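Local structure of cytochrome c (Pseudomonas aeruginosa, 6RTE) at residues S407-T416 against L428-H439; A449-D457 against S492-K500. The protein dehydrogenates dihydro-heme d1 in heme d1 biosynthesis, joining a heme c domain to an eight-bladed beta-propeller. All coordinates share one frame; numbering follows the deposited sequence.

Contact 1. Residues S407-T416 against L428-H439; sequences SHADSPYAWT and LLIDKQTLEIAH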
loop_
_atom_site.group_PDB
_atom_site.type_symbol
_atom_site.label_atom_id
_atom_site.label_comp_id
_atom_site.label_asym_id
_atom_site.label_seq_id
_atom_site.Cartn_x
_atom_site.Cartn_y
_atom_site.Cartn_z
ATOM N N SER A 407 4.736 14.155 7.540
ATOM C CA SER A 407 4.873 15.532 7.999
ATOM C C SER A 407 4.178 16.446 6.993
ATOM O O SER A 407 3.474 15.983 6.092
ATOM C CB SER A 407 6.349 15.902 8.181
ATOM O OG SER A 407 6.465 17.169 8.793
ATOM N N HIS A 408 4.386 17.751 7.151
ATOM C CA HIS A 408 3.762 18.764 6.310
ATOM C C HIS A 408 4.627 20.014 6.384
ATOM O O HIS A 408 5.272 20.272 7.405
ATOM C CB HIS A 408 2.327 19.065 6.768
ATOM C CG HIS A 408 1.502 19.807 5.757
ATOM N ND1 HIS A 408 1.492 21.186 5.666
ATOM C CD2 HIS A 408 0.634 19.366 4.818
ATOM C CE1 HIS A 408 0.668 21.557 4.704
ATOM N NE2 HIS A 408 0.131 20.471 4.176
ATOM N N ALA A 409 4.647 20.777 5.285
ATOM C CA ALA A 409 5.419 22.011 5.258
ATOM C C ALA A 409 5.032 22.934 6.405
ATOM O O ALA A 409 5.886 23.640 6.954
ATOM C CB ALA A 409 5.226 22.721 3.914
ATOM N N ASP A 410 3.754 22.922 6.791
ATOM C CA ASP A 410 3.232 23.771 7.855
ATOM C C ASP A 410 3.434 23.178 9.244
ATOM O O ASP A 410 3.137 23.858 10.232
ATOM C CB ASP A 410 1.740 24.033 7.591
ATOM C CG ASP A 410 1.075 24.874 8.678
ATOM O OD1 ASP A 410 0.546 24.289 9.651
ATOM O OD2 ASP A 410 1.081 26.120 8.559
ATOM N N SER A 411 3.948 21.951 9.354
ATOM C CA SER A 411 4.136 21.366 10.679
ATOM C C SER A 411 5.607 21.389 11.085
ATOM O O SER A 411 6.484 21.151 10.250
ATOM C CB SER A 411 3.642 19.919 10.719
ATOM O OG SER A 411 3.768 19.382 12.025
ATOM N N PRO A 412 5.927 21.665 12.348
ATOM C CA PRO A 412 7.324 21.596 12.801
ATOM C C PRO A 412 7.770 20.227 13.294
ATOM O O PRO A 412 8.897 20.115 13.786
ATOM C CB PRO A 412 7.342 22.611 13.952
ATOM C CG PRO A 412 5.983 22.512 14.544
ATOM C CD PRO A 412 5.032 22.151 13.419
ATOM N N TYR A 413 6.934 19.196 13.171
ATOM C CA TYR A 413 7.260 17.870 13.670
ATOM C C TYR A 413 7.129 16.833 12.562
ATOM O O TYR A 413 6.368 17.009 11.606
ATOM C CB TYR A 413 6.344 17.447 14.831
ATOM C CG TYR A 413 6.032 18.539 15.824
ATOM C CD1 TYR A 413 6.952 18.901 16.804
ATOM C CD2 TYR A 413 4.809 19.195 15.799
ATOM C CE1 TYR A 413 6.666 19.896 17.719
ATOM C CE2 TYR A 413 4.510 20.188 16.715
ATOM C CZ TYR A 413 5.443 20.538 17.671
ATOM O OH TYR A 413 5.149 21.531 18.583
ATOM N N ALA A 414 7.880 15.747 12.711
ATOM C CA ALA A 414 7.655 14.521 11.956
ATOM C C ALA A 414 6.860 13.561 12.835
ATOM O O ALA A 414 7.249 13.291 13.977
ATOM C CB ALA A 414 8.975 13.882 11.525
ATOM N N TRP A 415 5.758 13.046 12.303
ATOM C CA TRP A 415 4.815 12.241 13.068
ATOM C C TRP A 415 5.045 10.772 12.737
ATOM O O TRP A 415 4.933 10.372 11.573
ATOM C CB TRP A 415 3.373 12.642 12.743
ATOM C CG TRP A 415 3.051 14.109 12.935
ATOM C CD1 TRP A 415 3.789 15.182 12.513
ATOM C CD2 TRP A 415 1.889 14.655 13.579
ATOM N NE1 TRP A 415 3.167 16.357 12.868
ATOM C CE2 TRP A 415 1.997 16.060 13.517
ATOM C CE3 TRP A 415 0.772 14.093 14.197
ATOM C CZ2 TRP A 415 1.030 16.907 14.055
ATOM C CZ3 TRP A 415 -0.186 14.937 14.735
ATOM C CH2 TRP A 415 -0.051 16.327 14.661
ATOM N N THR A 416 5.357 9.967 13.755
ATOM C CA THR A 416 5.612 8.543 13.554
ATOM C C THR A 416 4.992 7.767 14.718
ATOM O O THR A 416 4.187 8.300 15.487
ATOM C CB THR A 416 7.117 8.287 13.384
ATOM O OG1 THR A 416 7.326 6.946 12.919
ATOM C CG2 THR A 416 7.860 8.492 14.698
ATOM N N LEU A 428 4.265 9.714 17.925
ATOM C CA LEU A 428 5.370 10.544 18.384
ATOM C C LEU A 428 5.554 11.723 17.441
ATOM O O LEU A 428 5.541 11.552 16.217
ATOM C CB LEU A 428 6.662 9.731 18.457
ATOM C CG LEU A 428 6.550 8.411 19.206
ATOM C CD1 LEU A 428 7.846 7.621 19.084
ATOM C CD2 LEU A 428 6.196 8.665 20.662
ATOM N N LEU A 429 5.734 12.906 18.011
ATOM C CA LEU A 429 5.994 14.122 17.242
ATOM C C LEU A 429 7.458 14.496 17.458
ATOM O O LEU A 429 7.830 14.999 18.524
ATOM C CB LEU A 429 5.048 15.245 17.659
ATOM C CG LEU A 429 3.677 15.210 16.970
ATOM C CD1 LEU A 429 2.955 13.895 17.238
ATOM C CD2 LEU A 429 2.822 16.398 17.402
ATOM N N ILE A 430 8.280 14.236 16.447
ATOM C CA ILE A 430 9.709 14.518 16.499
ATOM C C ILE A 430 9.946 15.916 15.946
ATOM O O ILE A 430 9.682 16.180 14.769
ATOM C CB ILE A 430 10.511 13.471 15.708
ATOM C CG1 ILE A 430 10.302 12.078 16.312
ATOM C CG2 ILE A 430 11.993 13.835 15.683
ATOM C CD1 ILE A 430 10.950 10.956 15.521
ATOM N N ASP A 431 10.447 16.811 16.795
ATOM C CA ASP A 431 10.756 18.168 16.363
ATOM C C ASP A 431 11.769 18.135 15.224
ATOM O O ASP A 431 12.836 17.525 15.346
ATOM C CB ASP A 431 11.297 18.978 17.543
ATOM C CG ASP A 431 11.482 20.446 17.210
ATOM O OD1 ASP A 431 10.518 21.224 17.381
ATOM O OD2 ASP A 431 12.588 20.824 16.771
ATOM N N LYS A 432 11.431 18.793 14.111
ATOM C CA LYS A 432 12.277 18.725 12.923
ATOM C C LYS A 432 13.653 19.332 13.148
ATOM O O LYS A 432 14.590 19.008 12.408
ATOM C CB LYS A 432 11.610 19.437 11.745
ATOM C CG LYS A 432 10.440 18.702 11.122
ATOM C CD LYS A 432 9.852 19.527 9.993
ATOM C CE LYS A 432 8.644 18.859 9.378
ATOM N NZ LYS A 432 7.962 19.742 8.388
ATOM N N GLN A 433 13.795 20.212 14.139
ATOM C CA GLN A 433 15.058 20.890 14.403
ATOM C C GLN A 433 15.851 20.222 15.520
ATOM O O GLN A 433 17.015 19.862 15.324
ATOM C CB GLN A 433 14.791 22.360 14.748
ATOM C CG GLN A 433 16.008 23.269 14.628
ATOM C CD GLN A 433 16.544 23.348 13.210
ATOM O OE1 GLN A 433 15.859 23.815 12.298
ATOM N NE2 GLN A 433 17.775 22.883 13.015
ATOM N N THR A 434 15.236 20.035 16.690
ATOM C CA THR A 434 15.950 19.431 17.810
ATOM C C THR A 434 16.175 17.937 17.598
ATOM O O THR A 434 17.116 17.368 18.159
ATOM C CB THR A 434 15.185 19.664 19.115
ATOM O OG1 THR A 434 14.032 18.815 19.157
ATOM C CG2 THR A 434 14.735 21.119 19.232
ATOM N N LEU A 435 15.328 17.289 16.795
ATOM C CA LEU A 435 15.420 15.850 16.545
ATOM C C LEU A 435 15.178 15.051 17.825
ATOM O O LEU A 435 15.862 14.063 18.104
ATOM C CB LEU A 435 16.768 15.475 15.926
ATOM C CG LEU A 435 17.217 16.291 14.713
ATOM C CD1 LEU A 435 18.329 15.560 13.973
ATOM C CD2 LEU A 435 16.050 16.598 13.777
ATOM N N GLU A 436 14.200 15.489 18.614
ATOM C CA GLU A 436 13.782 14.777 19.811
ATOM C C GLU A 436 12.263 14.689 19.825
ATOM O O GLU A 436 11.566 15.493 19.201
ATOM C CB GLU A 436 14.285 15.468 21.091
ATOM N N ILE A 437 11.755 13.687 20.539
ATOM C CA ILE A 437 10.317 13.514 20.711
ATOM C C ILE A 437 9.790 14.677 21.541
ATOM O O ILE A 437 9.913 14.678 22.769
ATOM C CB ILE A 437 9.987 12.165 21.377
ATOM C CG1 ILE A 437 10.586 11.013 20.564
ATOM C CG2 ILE A 437 8.477 11.996 21.514
ATOM C CD1 ILE A 437 10.403 9.646 21.197
ATOM N N ALA A 438 9.204 15.675 20.876
ATOM C CA ALA A 438 8.723 16.863 21.569
ATOM C C ALA A 438 7.330 16.669 22.158
ATOM O O ALA A 438 7.001 17.295 23.174
ATOM C CB ALA A 438 8.722 18.062 20.617
ATOM N N HIS A 439 6.502 15.825 21.545
ATOM C CA HIS A 439 5.139 15.613 22.013
ATOM C C HIS A 439 4.731 14.174 21.729
ATOM O O HIS A 439 5.345 13.481 20.913
ATOM C CB HIS A 439 4.150 16.579 21.342
ATOM C CG HIS A 439 4.402 18.022 21.656
ATOM N ND1 HIS A 439 5.274 18.801 20.927
ATOM C CD2 HIS A 439 3.894 18.826 22.621
ATOM C CE1 HIS A 439 5.295 20.024 21.430
ATOM N NE2 HIS A 439 4.466 20.065 22.458
#
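At the open end of the hairpin 413-417/427-431, in a propeller blade, Lys432 reaches back to the loop 408-411, its ammonium bound to two carbonyls there. Lys432 NZ donates to Ser411 O (2.8 Å) and to His408 O (2.9 Å). His408 O is met by NZ from above its carbonyl plane, 44° out of it, while Ser411 N, closing the type I turn 408-411, comes to the same oxygen from the opposite face. The lysine reaches so far because its chain is extended beyond CG and runs alongside Pro412, its methylenes packing on this loop. Lys432 N also bonds to Pro412 O (2.9 Å), just beyond the strands. From there the antiparallel register takes over: Ala414 and Ile430 form one hydrogen-bonded pair (Ala414 N to Ile430 O, 2.8 Å), Thr416 and Leu428 the next. Ala414 packs on Ile362, Thr416 and Ile430 on Ile382 of the preceding blade, and Leu428 on Thr398, a setting that suits the apolar Ala414, Leu428 and Ile430; Thr416 offers its methyl, while OG1 bonds to Phe404 O. Tyr413, Trp415 and Leu429 occupy the other face. With CG anti to the carbonyl carbon (chi1 -84°), Leu429 lies over one face of the Trp415 indole: CD2 sits above the six-membered ring, 3.9 Å from its centroid, and CD1 touches CE3 at 3.7 Å. Leu429 CD2 also meets Tyr413 CD2 at 3.8 Å. A classic beta bulge, Ala438 and His439 opposite Leu429, brings the imidazole beside the phenol, planes at 74°, with Tyr413 OH 3.2 Å from His439 CE1.

Contact 2. Residues A449-D457 against S492-K500; sequences AGHVEFTRD and SGKYNVGNK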
loop_
_atom_site.group_PDB
_atom_site.type_symbol
_atom_site.label_atom_id
_atom_site.label_comp_id
_atom_site.label_asym_id
_atom_site.label_seq_id
_atom_site.Cartn_x
_atom_site.Cartn_y
_atom_site.Cartn_z
ATOM N N ALA A 449 -2.327 2.463 17.508
ATOM C CA ALA A 449 -2.428 3.761 16.859
ATOM C C ALA A 449 -1.347 3.854 15.794
ATOM O O ALA A 449 -0.188 3.513 16.046
ATOM C CB ALA A 449 -2.275 4.893 17.876
ATOM N N GLY A 450 -1.719 4.311 14.603
ATOM C CA GLY A 450 -0.742 4.421 13.543
ATOM C C GLY A 450 -1.256 5.101 12.298
ATOM O O GLY A 450 -2.443 5.024 11.988
ATOM N N HIS A 451 -0.345 5.766 11.588
ATOM C CA HIS A 451 -0.578 6.434 10.313
ATOM C C HIS A 451 -1.220 7.804 10.484
ATOM O O HIS A 451 -2.273 7.938 11.121
ATOM C CB HIS A 451 -1.447 5.613 9.368
ATOM C CG HIS A 451 -1.517 6.196 7.991
ATOM N ND1 HIS A 451 -2.402 7.196 7.651
ATOM C CD2 HIS A 451 -0.783 5.952 6.878
ATOM C CE1 HIS A 451 -2.225 7.528 6.381
ATOM N NE2 HIS A 451 -1.251 6.786 5.893
ATOM N N VAL A 452 -0.604 8.812 9.877
ATOM C CA VAL A 452 -1.012 10.203 10.014
ATOM C C VAL A 452 -1.108 10.813 8.623
ATOM O O VAL A 452 -0.207 10.626 7.795
ATOM C CB VAL A 452 -0.019 10.990 10.891
ATOM C CG1 VAL A 452 -0.373 12.481 10.923
ATOM C CG2 VAL A 452 0.024 10.403 12.303
ATOM N N GLU A 453 -2.201 11.523 8.366
ATOM C CA GLU A 453 -2.364 12.339 7.168
ATOM C C GLU A 453 -2.898 13.701 7.592
ATOM O O GLU A 453 -3.635 13.805 8.575
ATOM C CB GLU A 453 -3.321 11.676 6.164
ATOM C CG GLU A 453 -3.428 12.378 4.818
ATOM C CD GLU A 453 -2.292 12.030 3.881
ATOM O OE1 GLU A 453 -1.280 11.477 4.358
ATOM O OE2 GLU A 453 -2.413 12.295 2.672
ATOM N N PHE A 454 -2.511 14.744 6.854
ATOM C CA PHE A 454 -2.919 16.111 7.145
ATOM C C PHE A 454 -3.956 16.610 6.143
ATOM O O PHE A 454 -4.082 16.089 5.033
ATOM C CB PHE A 454 -1.713 17.066 7.118
ATOM C CG PHE A 454 -0.647 16.739 8.124
ATOM C CD1 PHE A 454 0.375 15.862 7.802
ATOM C CD2 PHE A 454 -0.661 17.322 9.377
ATOM C CE1 PHE A 454 1.360 15.554 8.719
ATOM C CE2 PHE A 454 0.328 17.022 10.310
ATOM C CZ PHE A 454 1.339 16.137 9.978
ATOM N N THR A 455 -4.696 17.640 6.556
ATOM C CA THR A 455 -5.455 18.454 5.614
ATOM C C THR A 455 -4.495 19.142 4.648
ATOM O O THR A 455 -3.289 19.243 4.896
ATOM C CB THR A 455 -6.282 19.514 6.337
ATOM O OG1 THR A 455 -5.439 20.239 7.248
ATOM C CG2 THR A 455 -7.440 18.887 7.105
ATOM N N ARG A 456 -5.049 19.646 3.541
ATOM C CA ARG A 456 -4.190 20.202 2.497
ATOM C C ARG A 456 -3.353 21.363 3.025
ATOM O O ARG A 456 -2.202 21.527 2.611
ATOM C CB ARG A 456 -5.026 20.633 1.286
ATOM C CG ARG A 456 -6.053 21.724 1.560
ATOM C CD ARG A 456 -6.870 22.054 0.310
ATOM N NE ARG A 456 -6.031 22.514 -0.800
ATOM C CZ ARG A 456 -6.431 23.362 -1.746
ATOM N NH1 ARG A 456 -7.661 23.860 -1.729
ATOM N NH2 ARG A 456 -5.595 23.723 -2.710
ATOM N N ASP A 457 -3.895 22.154 3.951
ATOM C CA ASP A 457 -3.171 23.280 4.535
ATOM C C ASP A 457 -2.428 22.916 5.818
ATOM O O ASP A 457 -1.823 23.800 6.438
ATOM C CB ASP A 457 -4.135 24.441 4.811
ATOM C CG ASP A 457 -5.152 24.115 5.896
ATOM O OD1 ASP A 457 -5.174 22.955 6.367
ATOM O OD2 ASP A 457 -5.928 25.016 6.284
ATOM N N SER A 492 -7.377 2.120 8.306
ATOM C CA SER A 492 -5.947 1.985 8.081
ATOM C C SER A 492 -5.440 3.327 7.556
ATOM O O SER A 492 -5.310 4.280 8.342
ATOM C CB SER A 492 -5.659 0.791 7.163
ATOM O OG SER A 492 -6.498 0.815 6.024
ATOM N N GLY A 493 -5.150 3.456 6.276
ATOM C CA GLY A 493 -4.665 4.719 5.748
ATOM C C GLY A 493 -5.794 5.665 5.389
ATOM O O GLY A 493 -6.917 5.244 5.099
ATOM N N LYS A 494 -5.492 6.968 5.457
ATOM C CA LYS A 494 -6.326 8.002 4.864
ATOM C C LYS A 494 -5.418 8.916 4.052
ATOM O O LYS A 494 -4.246 9.121 4.390
ATOM C CB LYS A 494 -7.130 8.806 5.909
ATOM C CG LYS A 494 -6.372 9.884 6.685
ATOM C CD LYS A 494 -5.272 9.319 7.588
ATOM C CE LYS A 494 -5.779 8.254 8.531
ATOM N NZ LYS A 494 -4.740 7.922 9.537
ATOM N N TYR A 495 -5.961 9.442 2.959
ATOM C CA TYR A 495 -5.148 10.041 1.908
ATOM C C TYR A 495 -5.817 11.318 1.444
ATOM O O TYR A 495 -6.928 11.284 0.910
ATOM C CB TYR A 495 -4.960 9.044 0.761
ATOM C CG TYR A 495 -4.388 7.738 1.267
ATOM C CD1 TYR A 495 -5.212 6.758 1.808
ATOM C CD2 TYR A 495 -3.021 7.504 1.254
ATOM C CE1 TYR A 495 -4.699 5.582 2.302
ATOM C CE2 TYR A 495 -2.495 6.322 1.747
ATOM C CZ TYR A 495 -3.340 5.363 2.269
ATOM O OH TYR A 495 -2.831 4.175 2.760
ATOM N N ASN A 496 -5.136 12.442 1.677
ATOM C CA ASN A 496 -5.648 13.768 1.349
ATOM C C ASN A 496 -5.293 14.086 -0.093
ATOM O O ASN A 496 -4.111 14.112 -0.452
ATOM C CB ASN A 496 -5.060 14.806 2.305
ATOM C CG ASN A 496 -5.618 16.202 2.067
ATOM O OD1 ASN A 496 -5.031 17.006 1.334
ATOM N ND2 ASN A 496 -6.759 16.494 2.684
ATOM N N VAL A 497 -6.316 14.325 -0.924
ATOM C CA VAL A 497 -6.100 14.634 -2.338
ATOM C C VAL A 497 -5.025 15.705 -2.494
ATOM O O VAL A 497 -4.033 15.524 -3.215
ATOM C CB VAL A 497 -7.415 15.085 -3.001
ATOM C CG1 VAL A 497 -7.149 15.626 -4.404
ATOM C CG2 VAL A 497 -8.421 13.953 -3.044
ATOM N N GLY A 498 -5.226 16.848 -1.837
ATOM C CA GLY A 498 -4.324 17.975 -2.021
ATOM C C GLY A 498 -2.880 17.626 -1.730
ATOM O O GLY A 498 -1.979 17.977 -2.486
ATOM N N ASN A 499 -2.639 16.919 -0.622
ATOM C CA ASN A 499 -1.265 16.581 -0.275
ATOM C C ASN A 499 -0.697 15.496 -1.178
ATOM O O ASN A 499 0.506 15.499 -1.458
ATOM C CB ASN A 499 -1.193 16.161 1.192
ATOM C CG ASN A 499 -1.380 17.328 2.131
ATOM O OD1 ASN A 499 -1.016 18.453 1.806
ATOM N ND2 ASN A 499 -1.960 17.073 3.291
ATOM N N LYS A 500 -1.534 14.580 -1.670
ATOM C CA LYS A 500 -1.021 13.496 -2.500
ATOM C C LYS A 500 -0.636 13.969 -3.895
ATOM O O LYS A 500 0.289 13.414 -4.497
ATOM C CB LYS A 500 -2.045 12.364 -2.617
ATOM C CG LYS A 500 -2.475 11.740 -1.302
ATOM C CD LYS A 500 -1.310 11.325 -0.435
ATOM C CE LYS A 500 -0.434 10.324 -1.142
ATOM N NZ LYS A 500 0.419 9.599 -0.164
HETATM O O HOH W 1 -0.936 14.741 4.606
#
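Lys494 NZ is gripped by three acceptors: His451 ND1 (3.1 Å), in the imidazole plane, and Ser464 OG and Leu462 O of the strand beyond. To get there the lysine folds at chi2 and chi3, laying Lys494 CD 3.4 Å from Glu453 CB. Gly493, lacking a side chain, lets its CA rest over the centre of one face of the His451 ring, a CH-pi contact 3.8 Å from the centroid. Glu453 OE2 takes a nearly straight bond from Asn496 N (2.9 Å, 173°), while OE1 forms a salt bridge with Arg406 NH2, so the charge of this buried carboxylate is probably offset. Lys494 O, covered by the same glutamate, has no polar partner. Asparagine suits the N-cap: Asn496 OD1 accepts from Asn499 N (3.1 Å) on a lone pair, capping the short helix, while its ND2 bonds to Asn148 OD1. Asn499 sends ND2 back to Thr455 O (3.0 Å), from above the carbonyl plane. The strands run nearly parallel, 17° apart, but are joined through side chains, not as one sheet. They are the innermost strands of neighbouring blades, and 491-496 pairs with 150-154, the Velcro-like closure typical of beta-propellers.

How the contacts relate
Contacts 1 and 2 follow one another along the chain, strand 437-441 leading into strand 449-454, and their centres lie about 16 Å apart. Contact 1 lies within one blade; contact 2 joins the next blade to the one that closes the ring. The two meet directly: His408 NE2 probably donates to Arg456 O (3.0 Å), and Trp415 and Phe454 form a T-shaped pair in which Trp415 NE1 comes within 3.4 Å of Phe454 CZ. Arg406 also ties them, pairing by backbone with Trp415 while its guanidinium bridges to Glu453. Contact 2 is nearer the heme c, the side chain of Ser492 being about 14 Å from it.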